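Long-range contacts in benzoylformate decarboxylase (Mycobacterium smegmatis, PDB 4Q9D), which belongs to the thiamine-pyrophosphate-dependent enzymes and is built from N-terminal, central and C-terminal domains, with four copies in its assembly and a magnesium ion bound: residues B[6-11]-B[164-169]; B[12-17]-B[172-177]; B[72-77]-B[113-118]. One frame throughout, in Å; residues are numbered along the deposited sequence.

Interaction 1. Residues B[6-11]-B[164-169]; sequences TVHDVT and DDWDKP
The backbones of Thr-6 and Pro-169 make a single bridge, and two backbone bonds tie the start of helix 7-18 to the turn at 165-168. Val-7 N donates to Lys-168 O at 2.8 Å, and His-8 N to Trp-166 O at 2.9 Å. Both N-H groups belong to the first turn of the helix, where no earlier helical carbonyl can take them. The Trp-166 indole packs against this turn. Trp-166 CE3 touches Val-7 CG1 at 4.0 Å, and the two side chains cross at about a right angle. Further along the ring, Thr-11 CB meets Trp-166 CZ3 at 3.7 Å, at the ring edge and in its plane. Thr-11 OG1 turns back to Val-7 O at 2.7 Å. That carbonyl also takes Thr-11 N, from the opposite face of its plane. Phe-34 meets the indole too, and Asp-165 forms a salt bridge with Arg-104. Thr-6 and Asp-9 bond reciprocally: Thr-6 N to Asp-9 OD2 at 2.8 Å, Asp-9 N to Thr-6 OG1 at 3.1 Å. This is a capping box at a helix N-terminus.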
ATOM      1  N   THR B   6     -32.777  -9.683   5.194  1.00 27.45           N
ATOM      2  CA  THR B   6     -31.564  -9.655   4.395  1.00 25.85           C
ATOM      3  C   THR B   6     -30.488  -8.816   5.092  1.00 30.55           C
ATOM      4  O   THR B   6     -30.754  -8.078   6.041  1.00 28.19           O
ATOM      5  CB  THR B   6     -31.855  -9.023   3.042  1.00 27.46           C
ATOM      6  OG1 THR B   6     -32.325  -7.691   3.268  1.00 25.90           O
ATOM      7  CG2 THR B   6     -32.971  -9.849   2.284  1.00 26.38           C
ATOM      8  N   VAL B   7     -29.271  -8.914   4.589  1.00 29.82           N
ATOM      9  CA  VAL B   7     -28.195  -8.039   5.017  1.00 23.47           C
ATOM     10  C   VAL B   7     -28.628  -6.555   4.961  1.00 24.40           C
ATOM     11  O   VAL B   7     -28.327  -5.779   5.869  1.00 20.04           O
ATOM     12  CB  VAL B   7     -26.944  -8.289   4.147  1.00 25.43           C
ATOM     13  CG1 VAL B   7     -25.933  -7.117   4.277  1.00 19.80           C
ATOM     14  CG2 VAL B   7     -26.292  -9.646   4.540  1.00 22.16           C
ATOM     15  N   HIS B   8     -29.371  -6.192   3.919  1.00 21.90           N
ATOM     16  CA  HIS B   8     -29.911  -4.838   3.755  1.00 24.75           C
ATOM     17  C   HIS B   8     -30.824  -4.460   4.937  1.00 31.64           C
ATOM     18  O   HIS B   8     -30.668  -3.385   5.532  1.00 24.03           O
ATOM     19  CB  HIS B   8     -30.666  -4.773   2.414  1.00 23.85           C
ATOM     20  CG  HIS B   8     -31.095  -3.398   2.000  1.00 22.76           C
ATOM     21  ND1 HIS B   8     -32.175  -2.747   2.569  1.00 27.18           N
ATOM     22  CD2 HIS B   8     -30.614  -2.559   1.047  1.00 29.09           C
ATOM     23  CE1 HIS B   8     -32.345  -1.574   1.981  1.00 26.14           C
ATOM     24  NE2 HIS B   8     -31.407  -1.430   1.055  1.00 28.69           N
ATOM     25  N   ASP B   9     -31.767  -5.346   5.286  1.00 27.92           N
ATOM     26  CA  ASP B   9     -32.683  -5.094   6.411  1.00 25.71           C
ATOM     27  C   ASP B   9     -31.946  -4.811   7.705  1.00 25.24           C
ATOM     28  O   ASP B   9     -32.196  -3.803   8.385  1.00 24.56           O
ATOM     29  CB  ASP B   9     -33.617  -6.301   6.680  1.00 24.03           C
ATOM     30  CG  ASP B   9     -34.590  -6.570   5.536  1.00 23.09           C
ATOM     31  OD1 ASP B   9     -35.062  -5.602   4.905  1.00 29.80           O
ATOM     32  OD2 ASP B   9     -34.863  -7.759   5.263  1.00 32.76           O
ATOM     33  N   VAL B  10     -31.086  -5.744   8.095  1.00 21.72           N
ATOM     34  CA  VAL B  10     -30.465  -5.624   9.393  1.00 22.00           C
ATOM     35  C   VAL B  10     -29.396  -4.510   9.426  1.00 23.21           C
ATOM     36  O   VAL B  10     -29.100  -3.973  10.498  1.00 21.72           O
ATOM     37  CB  VAL B  10     -29.911  -6.989   9.911  1.00 29.44           C
ATOM     38  CG1 VAL B  10     -30.984  -8.097   9.759  1.00 27.02           C
ATOM     39  CG2 VAL B  10     -28.660  -7.387   9.190  1.00 23.04           C
ATOM     40  N   THR B  11     -28.814  -4.165   8.277  1.00 19.94           N
ATOM     41  CA  THR B  11     -27.784  -3.114   8.282  1.00 23.67           C
ATOM     42  C   THR B  11     -28.440  -1.746   8.520  1.00 23.59           C
ATOM     43  O   THR B  11     -28.000  -0.986   9.377  1.00 23.65           O
ATOM     44  CB  THR B  11     -26.975  -3.060   6.981  1.00 23.48           C
ATOM     45  OG1 THR B  11     -26.285  -4.295   6.798  1.00 20.35           O
ATOM     46  CG2 THR B  11     -25.934  -1.925   7.033  1.00 20.02           C
ATOM     47  N   ASP B 164     -23.836  -7.401  -4.583  1.00 19.76           N
ATOM     48  CA  ASP B 164     -24.702  -8.569  -4.428  1.00 23.14           C
ATOM     49  C   ASP B 164     -24.875  -8.906  -2.970  1.00 26.20           C
ATOM     50  O   ASP B 164     -25.712  -9.731  -2.633  1.00 24.12           O
ATOM     51  CB  ASP B 164     -24.198  -9.790  -5.249  1.00 24.80           C
ATOM     52  CG  ASP B 164     -22.740 -10.137  -4.958  1.00 26.25           C
ATOM     53  OD1 ASP B 164     -21.908  -9.212  -4.886  1.00 26.08           O
ATOM     54  OD2 ASP B 164     -22.413 -11.327  -4.808  1.00 27.28           O
ATOM     55  N   ASP B 165     -24.107  -8.263  -2.093  1.00 22.02           N
ATOM     56  CA  ASP B 165     -24.151  -8.617  -0.678  1.00 21.26           C
ATOM     57  C   ASP B 165     -25.505  -8.292  -0.037  1.00 20.76           C
ATOM     58  O   ASP B 165     -25.962  -8.984   0.871  1.00 25.38           O
ATOM     59  CB  ASP B 165     -23.016  -7.916   0.125  1.00 17.79           C
ATOM     60  CG  ASP B 165     -21.638  -8.575  -0.084  1.00 23.60           C
ATOM     61  OD1 ASP B 165     -21.540  -9.554  -0.868  1.00 23.88           O
ATOM     62  OD2 ASP B 165     -20.645  -8.107   0.523  1.00 19.52           O
ATOM     63  N   TRP B 166     -26.121  -7.212  -0.487  1.00 23.17           N
ATOM     64  CA  TRP B 166     -27.214  -6.583   0.248  1.00 21.27           C
ATOM     65  C   TRP B 166     -28.465  -7.469   0.289  1.00 28.27           C
ATOM     66  O   TRP B 166     -29.231  -7.423   1.243  1.00 25.41           O
ATOM     67  CB  TRP B 166     -27.541  -5.219  -0.401  1.00 20.34           C
ATOM     68  CG  TRP B 166     -26.427  -4.213  -0.157  1.00 26.41           C
ATOM     69  CD1 TRP B 166     -25.500  -3.778  -1.054  1.00 20.40           C
ATOM     70  CD2 TRP B 166     -26.094  -3.598   1.096  1.00 21.23           C
ATOM     71  NE1 TRP B 166     -24.630  -2.903  -0.450  1.00 22.75           N
ATOM     72  CE2 TRP B 166     -24.971  -2.774   0.869  1.00 22.46           C
ATOM     73  CE3 TRP B 166     -26.647  -3.654   2.381  1.00 17.71           C
ATOM     74  CZ2 TRP B 166     -24.399  -1.994   1.873  1.00 21.43           C
ATOM     75  CZ3 TRP B 166     -26.064  -2.892   3.388  1.00 23.23           C
ATOM     76  CH2 TRP B 166     -24.943  -2.076   3.126  1.00 25.52           C
ATOM     77  N   ASP B 167     -28.664  -8.260  -0.763  1.00 23.54           N
ATOM     78  CA  ASP B 167     -29.839  -9.123  -0.857  1.00 29.85           C
ATOM     79  C   ASP B 167     -29.635 -10.501  -0.246  1.00 29.15           C
ATOM     80  O   ASP B 167     -30.543 -11.306  -0.254  1.00 27.25           O
ATOM     81  CB  ASP B 167     -30.313  -9.229  -2.312  1.00 30.96           C
ATOM     82  CG  ASP B 167     -30.891  -7.911  -2.807  1.00 55.04           C
ATOM     83  OD1 ASP B 167     -31.383  -7.140  -1.933  1.00 59.65           O
ATOM     84  OD2 ASP B 167     -30.837  -7.633  -4.034  1.00 65.78           O
ATOM     85  N   LYS B 168     -28.464 -10.762   0.326  1.00 25.06           N
ATOM     86  CA  LYS B 168     -28.249 -12.052   0.965  1.00 25.47           C
ATOM     87  C   LYS B 168     -28.989 -12.160   2.318  1.00 25.37           C
ATOM     88  O   LYS B 168     -29.208 -11.162   2.994  1.00 28.15           O
ATOM     89  CB  LYS B 168     -26.746 -12.324   1.094  1.00 19.30           C
ATOM     90  CG  LYS B 168     -26.029 -12.317  -0.281  1.00 20.88           C
ATOM     91  CD  LYS B 168     -26.488 -13.548  -1.075  1.00 25.54           C
ATOM     92  CE  LYS B 168     -25.639 -13.774  -2.321  1.00 26.69           C
ATOM     93  NZ  LYS B 168     -25.960 -12.758  -3.333  1.00 39.19           N
ATOM     94  N   PRO B 169     -29.377 -13.383   2.714  1.00 27.18           N
ATOM     95  CA  PRO B 169     -30.006 -13.557   4.038  1.00 25.24           C
ATOM     96  C   PRO B 169     -29.056 -13.091   5.135  1.00 30.24           C
ATOM     97  O   PRO B 169     -27.884 -13.462   5.095  1.00 26.04           O
ATOM     98  CB  PRO B 169     -30.201 -15.088   4.146  1.00 28.16           C
ATOM     99  CG  PRO B 169     -30.313 -15.555   2.712  1.00 32.01           C
ATOM    100  CD  PRO B 169     -29.366 -14.622   1.915  1.00 26.31           C
TER

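Interaction 2. Residues B[12-17]-B[172-177]; sequences YDLLRK and GPAAVR
This is a surface packing contact between Leu-14 and Lys-17 of helix 7-18 and Ala-174 and Val-176 of the extended chain that follows strand 157-162. No direct hydrogen bond joins the two segments. Leu-14 is the buried part. Its CG stands anti to the backbone N (chi1 169°), and the two methyls beyond it meet different residues. Leu-14 CD2 touches Ala-174 CB at 4.0 Å. Leu-14 CD1 lies 3.8 Å from Ala-175 O and 4.1 Å from Val-176 CG2. The Leu-14 and Val-176 side chains lie alongside each other, pointing opposite ways. Met-143 of helix 138-150 also packs on Leu-14, and Pro-139 of that helix on Ala-174.

In the fold, helix 7-18 precedes strand 22-25 of the parallel six-stranded sheet of the N-terminal domain. The segment 172-177 is part of the linker that leaves this sheet and runs to strand 183-185, ahead of the central domain. The linker passes along the helix side that carries Leu-14 and Lys-17.

Lys-17 lies at the solvent-exposed side of the contact. Its chain is extended beyond CG and crosses Val-176 at about a right angle. Lys-17 CD is 3.5 Å from Val-176 CG2, closer than usual for two carbons. The ammonium end reaches a water, with Lys-17 NZ at 2.8 Å from its oxygen. The same water donates to Ala-174 O, also at 2.8 Å, and so makes a polar bridge beside the methyl contacts. On the neighbouring part of the helix, Arg-16 NH1 forms a salt bridge with Asp-13 OD1 at 3.2 Å, nearly in the guanidinium plane. Arg-16 NE has a second acidic partner in Asp-41. Past Val-176, Arg-177 NH2 bonds to Ala-306 O of a second subunit.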
ATOM      1  N   TYR B  12     -29.503  -1.444   7.778  1.00 22.84           N
ATOM      2  CA  TYR B  12     -30.250  -0.212   8.039  1.00 23.17           C
ATOM      3  C   TYR B  12     -30.811  -0.179   9.465  1.00 25.51           C
ATOM      4  O   TYR B  12     -30.798   0.865  10.115  1.00 26.87           O
ATOM      5  CB  TYR B  12     -31.359  -0.045   7.011  1.00 22.17           C
ATOM      6  CG  TYR B  12     -30.871   0.606   5.742  1.00 26.81           C
ATOM      7  CD1 TYR B  12     -30.737   1.999   5.661  1.00 24.98           C
ATOM      8  CD2 TYR B  12     -30.502  -0.158   4.636  1.00 26.81           C
ATOM      9  CE1 TYR B  12     -30.275   2.605   4.499  1.00 22.66           C
ATOM     10  CE2 TYR B  12     -30.049   0.439   3.467  1.00 24.82           C
ATOM     11  CZ  TYR B  12     -29.938   1.827   3.406  1.00 24.61           C
ATOM     12  OH  TYR B  12     -29.510   2.446   2.248  1.00 23.85           O
ATOM     13  N   ASP B  13     -31.270  -1.325   9.980  1.00 22.62           N
ATOM     14  CA  ASP B  13     -31.696  -1.365  11.379  1.00 23.21           C
ATOM     15  C   ASP B  13     -30.559  -0.955  12.314  1.00 28.05           C
ATOM     16  O   ASP B  13     -30.785  -0.256  13.289  1.00 22.82           O
ATOM     17  CB  ASP B  13     -32.214  -2.762  11.772  1.00 23.15           C
ATOM     18  CG  ASP B  13     -33.614  -3.053  11.188  1.00 28.81           C
ATOM     19  OD1 ASP B  13     -34.264  -2.113  10.695  1.00 30.93           O
ATOM     20  OD2 ASP B  13     -34.052  -4.216  11.215  1.00 30.09           O
ATOM     21  N   LEU B  14     -29.339  -1.415  12.033  1.00 23.62           N
ATOM     22  CA  LEU B  14     -28.200  -1.062  12.879  1.00 24.58           C
ATOM     23  C   LEU B  14     -27.875   0.424  12.726  1.00 25.27           C
ATOM     24  O   LEU B  14     -27.652   1.123  13.711  1.00 28.00           O
ATOM     25  CB  LEU B  14     -26.958  -1.897  12.518  1.00 18.35           C
ATOM     26  CG  LEU B  14     -25.641  -1.439  13.147  1.00 22.40           C
ATOM     27  CD1 LEU B  14     -25.699  -1.638  14.668  1.00 18.14           C
ATOM     28  CD2 LEU B  14     -24.508  -2.258  12.553  1.00 22.02           C
ATOM     29  N   LEU B  15     -27.840   0.890  11.480  1.00 22.08           N
ATOM     30  CA  LEU B  15     -27.541   2.290  11.196  1.00 25.68           C
ATOM     31  C   LEU B  15     -28.505   3.194  11.979  1.00 27.82           C
ATOM     32  O   LEU B  15     -28.086   4.177  12.595  1.00 25.36           O
ATOM     33  CB  LEU B  15     -27.648   2.554   9.667  1.00 23.36           C
ATOM     34  CG  LEU B  15     -26.576   1.898   8.777  1.00 29.49           C
ATOM     35  CD1 LEU B  15     -26.819   2.249   7.327  1.00 23.57           C
ATOM     36  CD2 LEU B  15     -25.137   2.341   9.221  1.00 23.55           C
ATOM     37  N   ARG B  16     -29.794   2.858  11.967  1.00 23.08           N
ATOM     38  CA  ARG B  16     -30.783   3.643  12.732  1.00 24.32           C
ATOM     39  C   ARG B  16     -30.421   3.682  14.216  1.00 27.42           C
ATOM     40  O   ARG B  16     -30.418   4.755  14.818  1.00 30.50           O
ATOM     41  CB  ARG B  16     -32.217   3.090  12.538  1.00 24.75           C
ATOM     42  CG  ARG B  16     -33.336   3.889  13.232  1.00 27.48           C
ATOM     43  CD  ARG B  16     -34.725   3.208  13.031  1.00 26.76           C
ATOM     44  NE  ARG B  16     -35.114   3.236  11.624  1.00 24.98           N
ATOM     45  CZ  ARG B  16     -35.112   2.183  10.815  1.00 28.30           C
ATOM     46  NH1 ARG B  16     -34.768   0.976  11.280  1.00 26.21           N
ATOM     47  NH2 ARG B  16     -35.474   2.337   9.545  1.00 23.43           N
ATOM     48  N   LYS B  17     -30.133   2.521  14.814  1.00 23.12           N
ATOM     49  CA  LYS B  17     -29.741   2.481  16.237  1.00 24.32           C
ATOM     50  C   LYS B  17     -28.497   3.309  16.535  1.00 24.92           C
ATOM     51  O   LYS B  17     -28.395   3.892  17.605  1.00 28.99           O
ATOM     52  CB  LYS B  17     -29.510   1.044  16.708  1.00 25.62           C
ATOM     53  CG  LYS B  17     -30.796   0.178  16.665  1.00 30.10           C
ATOM     54  CD  LYS B  17     -30.512  -1.281  17.030  1.00 30.00           C
ATOM     55  CE  LYS B  17     -31.724  -2.170  16.755  1.00 33.55           C
ATOM     56  NZ  LYS B  17     -31.371  -3.610  16.886  1.00 27.20           N
ATOM     57  N   GLY B 172     -28.829 -12.691  11.292  1.00 29.97           N
ATOM     58  CA  GLY B 172     -29.687 -12.346  12.415  1.00 27.81           C
ATOM     59  C   GLY B 172     -29.558 -10.843  12.631  1.00 37.40           C
ATOM     60  O   GLY B 172     -28.950 -10.164  11.813  1.00 30.38           O
ATOM     61  N   PRO B 173     -30.111 -10.312  13.729  1.00 33.05           N
ATOM     62  CA  PRO B 173     -29.914  -8.872  13.962  1.00 32.24           C
ATOM     63  C   PRO B 173     -28.431  -8.549  14.232  1.00 28.07           C
ATOM     64  O   PRO B 173     -27.702  -9.353  14.774  1.00 28.77           O
ATOM     65  CB  PRO B 173     -30.752  -8.594  15.220  1.00 31.08           C
ATOM     66  CG  PRO B 173     -30.766  -9.938  15.955  1.00 32.91           C
ATOM     67  CD  PRO B 173     -30.815 -10.982  14.841  1.00 29.25           C
ATOM     68  N   ALA B 174     -27.994  -7.357  13.867  1.00 26.27           N
ATOM     69  CA  ALA B 174     -26.603  -6.972  14.131  1.00 26.08           C
ATOM     70  C   ALA B 174     -26.440  -6.561  15.584  1.00 24.64           C
ATOM     71  O   ALA B 174     -27.279  -5.828  16.105  1.00 25.25           O
ATOM     72  CB  ALA B 174     -26.228  -5.814  13.215  1.00 17.85           C
ATOM     73  N   ALA B 175     -25.360  -7.008  16.229  1.00 19.39           N
ATOM     74  CA  ALA B 175     -25.050  -6.579  17.582  1.00 25.36           C
ATOM     75  C   ALA B 175     -24.778  -5.076  17.584  1.00 29.00           C
ATOM     76  O   ALA B 175     -24.196  -4.538  16.637  1.00 26.27           O
ATOM     77  CB  ALA B 175     -23.841  -7.338  18.125  1.00 21.04           C
ATOM     78  N   VAL B 176     -25.234  -4.402  18.628  1.00 26.95           N
ATOM     79  CA  VAL B 176     -25.088  -2.966  18.754  1.00 24.65           C
ATOM     80  C   VAL B 176     -24.045  -2.751  19.831  1.00 27.13           C
ATOM     81  O   VAL B 176     -24.212  -3.187  20.971  1.00 34.86           O
ATOM     82  CB  VAL B 176     -26.434  -2.294  19.144  1.00 30.40           C
ATOM     83  CG1 VAL B 176     -26.309  -0.749  19.163  1.00 23.63           C
ATOM     84  CG2 VAL B 176     -27.532  -2.710  18.172  1.00 23.63           C
ATOM     85  N   ARG B 177     -22.944  -2.110  19.478  1.00 24.73           N
ATOM     86  CA  ARG B 177     -21.892  -1.897  20.462  1.00 21.65           C
ATOM     87  C   ARG B 177     -21.733  -0.428  20.696  1.00 23.18           C
ATOM     88  O   ARG B 177     -22.216   0.372  19.897  1.00 23.80           O
ATOM     89  CB  ARG B 177     -20.576  -2.465  19.947  1.00 19.67           C
ATOM     90  CG  ARG B 177     -20.645  -3.957  19.707  1.00 21.32           C
ATOM     91  CD  ARG B 177     -19.219  -4.470  19.489  1.00 22.64           C
ATOM     92  NE  ARG B 177     -18.691  -4.189  18.136  1.00 24.39           N
ATOM     93  CZ  ARG B 177     -17.541  -3.560  17.888  1.00 25.03           C
ATOM     94  NH1 ARG B 177     -16.802  -3.083  18.886  1.00 22.63           N
ATOM     95  NH2 ARG B 177     -17.122  -3.425  16.636  1.00 22.05           N
TER
HETATM   96  O   HOH W   1     -29.189  -3.978  15.157  1.00 25.24           O

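Interaction 3. Residues B[72-77]-B[113-118]; sequences LHTAAG and LNNPDA
Thr-74 packs its methyl against two side chains: Thr-74 CG2 lies over the centre of the His-73 ring, 3.7 Å above its plane, and also 3.7 Å from Leu-113 CD2. The contact belongs to the N-terminal domain, a parallel alpha/beta fold. Segment 72-77 marks the passage from the end of strand 68-72 into helix 74-80. Segment 113-118 lies in the loop after strand 95-101, the next strand in the sheet.

One hydrogen bond crosses the contact. Thr-74 OG1 stands anti to the backbone N (chi1 -178°) and donates to Leu-113 O at 2.8 Å. It reaches that oxygen from above the carbonyl plane, 38° out of it. The threonine and leucine side chains cross at about a right angle. Leu-113 then continues to His-73, where Leu-113 CD1 lies 3.9 Å from His-73 NE2. The other ring nitrogen, His-73 ND1, bonds to Glu-31 OE1, and Glu-31 OE2 takes Thr-74 N. One carboxylate thus holds both the histidine ring and the Thr-74 backbone N-H.

The contact is buried, and a third subunit helps to enclose it. Ser-402 of that subunit packs on Leu-113, and Gly-404 of the same subunit packs on Ala-76. Farther along the loop, Asp-117 OD2 forms a salt bridge with Lys-123 of a fourth subunit.

The second half of the contact is made by Asn-115, which runs antiparallel alongside the Thr-74 side chain. Its CB lies beside the threonine hydroxyl, and its amide group turns to Ala-75. Asn-115 CG is 3.6 Å from Ala-75 CB. The carbonyl oxygen comes nearer than the carbon: Asn-115 OD1 is 3.2 Å from Ala-75 CB.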
ATOM      1  N   LEU B  72     -20.539   6.469  -2.150  1.00 20.80           N
ATOM      2  CA  LEU B  72     -19.871   6.917  -3.374  1.00 22.38           C
ATOM      3  C   LEU B  72     -19.892   5.811  -4.429  1.00 22.90           C
ATOM      4  O   LEU B  72     -19.960   4.624  -4.104  1.00 19.20           O
ATOM      5  CB  LEU B  72     -18.389   7.292  -3.067  1.00 19.32           C
ATOM      6  CG  LEU B  72     -18.164   8.313  -1.944  1.00 22.65           C
ATOM      7  CD1 LEU B  72     -16.661   8.628  -1.698  1.00 17.18           C
ATOM      8  CD2 LEU B  72     -18.886   9.584  -2.268  1.00 22.68           C
ATOM      9  N   HIS B  73     -19.807   6.207  -5.689  1.00 22.50           N
ATOM     10  CA  HIS B  73     -19.897   5.290  -6.812  1.00 22.50           C
ATOM     11  C   HIS B  73     -18.552   4.589  -7.186  1.00 24.27           C
ATOM     12  O   HIS B  73     -17.756   5.123  -7.982  1.00 19.62           O
ATOM     13  CB  HIS B  73     -20.379   6.084  -8.036  1.00 21.17           C
ATOM     14  CG  HIS B  73     -20.596   5.238  -9.246  1.00 25.02           C
ATOM     15  ND1 HIS B  73     -21.249   4.017  -9.189  1.00 25.83           N
ATOM     16  CD2 HIS B  73     -20.259   5.426 -10.547  1.00 24.28           C
ATOM     17  CE1 HIS B  73     -21.302   3.492 -10.401  1.00 24.32           C
ATOM     18  NE2 HIS B  73     -20.722   4.332 -11.250  1.00 26.80           N
ATOM     19  N   THR B  74     -18.348   3.391  -6.652  1.00 17.25           N
ATOM     20  CA  THR B  74     -17.175   2.544  -6.945  1.00 18.09           C
ATOM     21  C   THR B  74     -15.856   3.345  -7.031  1.00 23.89           C
ATOM     22  O   THR B  74     -15.643   4.276  -6.228  1.00 20.81           O
ATOM     23  CB  THR B  74     -17.442   1.604  -8.192  1.00 23.75           C
ATOM     24  OG1 THR B  74     -16.309   0.758  -8.425  1.00 21.30           O
ATOM     25  CG2 THR B  74     -17.765   2.405  -9.468  1.00 19.75           C
ATOM     26  N   ALA B  75     -14.963   3.004  -7.959  1.00 19.21           N
ATOM     27  CA  ALA B  75     -13.632   3.646  -7.955  1.00 25.24           C
ATOM     28  C   ALA B  75     -13.703   5.116  -8.382  1.00 27.75           C
ATOM     29  O   ALA B  75     -12.947   5.965  -7.883  1.00 23.26           O
ATOM     30  CB  ALA B  75     -12.656   2.898  -8.866  1.00 21.10           C
ATOM     31  N   ALA B  76     -14.595   5.378  -9.336  1.00 24.69           N
ATOM     32  CA  ALA B  76     -14.775   6.684  -9.968  1.00 29.40           C
ATOM     33  C   ALA B  76     -15.223   7.722  -8.944  1.00 26.48           C
ATOM     34  O   ALA B  76     -14.650   8.818  -8.840  1.00 21.67           O
ATOM     35  CB  ALA B  76     -15.825   6.580 -11.088  1.00 24.11           C
ATOM     36  N   GLY B  77     -16.263   7.364  -8.200  1.00 19.06           N
ATOM     37  CA  GLY B  77     -16.831   8.262  -7.207  1.00 20.54           C
ATOM     38  C   GLY B  77     -15.911   8.374  -6.000  1.00 26.23           C
ATOM     39  O   GLY B  77     -15.705   9.479  -5.444  1.00 18.86           O
ATOM     40  N   LEU B 113     -16.421  -0.964 -14.302  1.00 22.79           N
ATOM     41  CA  LEU B 113     -16.683  -0.296 -13.017  1.00 21.81           C
ATOM     42  C   LEU B 113     -16.369  -1.145 -11.784  1.00 18.35           C
ATOM     43  O   LEU B 113     -16.825  -0.854 -10.693  1.00 21.22           O
ATOM     44  CB  LEU B 113     -18.108   0.250 -12.964  1.00 21.14           C
ATOM     45  CG  LEU B 113     -18.236   1.534 -13.816  1.00 26.74           C
ATOM     46  CD1 LEU B 113     -19.689   1.847 -14.116  1.00 25.67           C
ATOM     47  CD2 LEU B 113     -17.538   2.760 -13.168  1.00 25.96           C
ATOM     48  N   ASN B 114     -15.592  -2.203 -11.967  1.00 21.98           N
ATOM     49  CA  ASN B 114     -14.966  -2.894 -10.840  1.00 21.34           C
ATOM     50  C   ASN B 114     -14.020  -1.923 -10.145  1.00 24.37           C
ATOM     51  O   ASN B 114     -13.488  -1.007 -10.775  1.00 21.34           O
ATOM     52  CB  ASN B 114     -14.159  -4.079 -11.361  1.00 18.52           C
ATOM     53  CG  ASN B 114     -13.703  -5.013 -10.278  1.00 24.48           C
ATOM     54  OD1 ASN B 114     -14.425  -5.265  -9.313  1.00 20.49           O
ATOM     55  ND2 ASN B 114     -12.505  -5.591 -10.457  1.00 22.61           N
ATOM     56  N   ASN B 115     -13.807  -2.135  -8.852  1.00 17.24           N
ATOM     57  CA  ASN B 115     -12.893  -1.336  -8.068  1.00 21.51           C
ATOM     58  C   ASN B 115     -11.847  -2.285  -7.460  1.00 18.85           C
ATOM     59  O   ASN B 115     -11.883  -2.578  -6.268  1.00 21.95           O
ATOM     60  CB  ASN B 115     -13.654  -0.587  -6.967  1.00 19.50           C
ATOM     61  CG  ASN B 115     -12.784   0.471  -6.271  1.00 26.06           C
ATOM     62  OD1 ASN B 115     -11.674   0.769  -6.724  1.00 23.20           O
ATOM     63  ND2 ASN B 115     -13.288   1.041  -5.180  1.00 18.00           N
ATOM     64  N   PRO B 116     -10.913  -2.776  -8.290  1.00 18.77           N
ATOM     65  CA  PRO B 116      -9.903  -3.749  -7.832  1.00 19.65           C
ATOM     66  C   PRO B 116      -8.966  -3.165  -6.784  1.00 23.66           C
ATOM     67  O   PRO B 116      -8.581  -1.988  -6.893  1.00 21.48           O
ATOM     68  CB  PRO B 116      -9.127  -4.120  -9.118  1.00 21.82           C
ATOM     69  CG  PRO B 116      -9.327  -2.957 -10.034  1.00 20.23           C
ATOM     70  CD  PRO B 116     -10.718  -2.373  -9.696  1.00 19.47           C
ATOM     71  N   ASP B 117      -8.631  -3.973  -5.775  1.00 18.17           N
ATOM     72  CA  ASP B 117      -7.781  -3.523  -4.684  1.00 17.21           C
ATOM     73  C   ASP B 117      -8.360  -2.234  -4.096  1.00 21.51           C
ATOM     74  O   ASP B 117      -7.635  -1.275  -3.852  1.00 21.50           O
ATOM     75  CB  ASP B 117      -6.353  -3.291  -5.214  1.00 26.99           C
ATOM     76  CG  ASP B 117      -5.310  -3.189  -4.093  1.00 37.62           C
ATOM     77  OD1 ASP B 117      -5.632  -3.448  -2.896  1.00 36.39           O
ATOM     78  OD2 ASP B 117      -4.143  -2.862  -4.413  1.00 36.79           O
ATOM     79  N   ALA B 118      -9.681  -2.230  -3.871  1.00 19.46           N
ATOM     80  CA  ALA B 118     -10.398  -1.071  -3.359  1.00 18.73           C
ATOM     81  C   ALA B 118      -9.853  -0.518  -2.059  1.00 18.92           C
ATOM     82  O   ALA B 118      -9.863   0.691  -1.865  1.00 19.80           O
ATOM     83  CB  ALA B 118     -11.939  -1.381  -3.206  1.00 19.11           C
TER

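How the interactions relate
All three contacts lie in the N-terminal part of the chain, around its parallel six-stranded sheet. Interactions 1 and 2 both use helix 7-18. Their centres are about 12 Å apart, and they touch where Val-10 CG1 packs on Gly-172 O at 3.6 Å. Their segments alternate along the chain, so the region after strand 157-162 follows the helix from its start onward. Interaction 3 is nested inside the loop that each of them closes. Its centre lies about 20 Å from that of interaction 1 and about 26 Å from that of interaction 2, without touching either. Interactions 1 and 2 join the two ends of this region, while interaction 3 joins the strand-to-helix passage at 72-77 to the loop after the neighbouring strand 95-101.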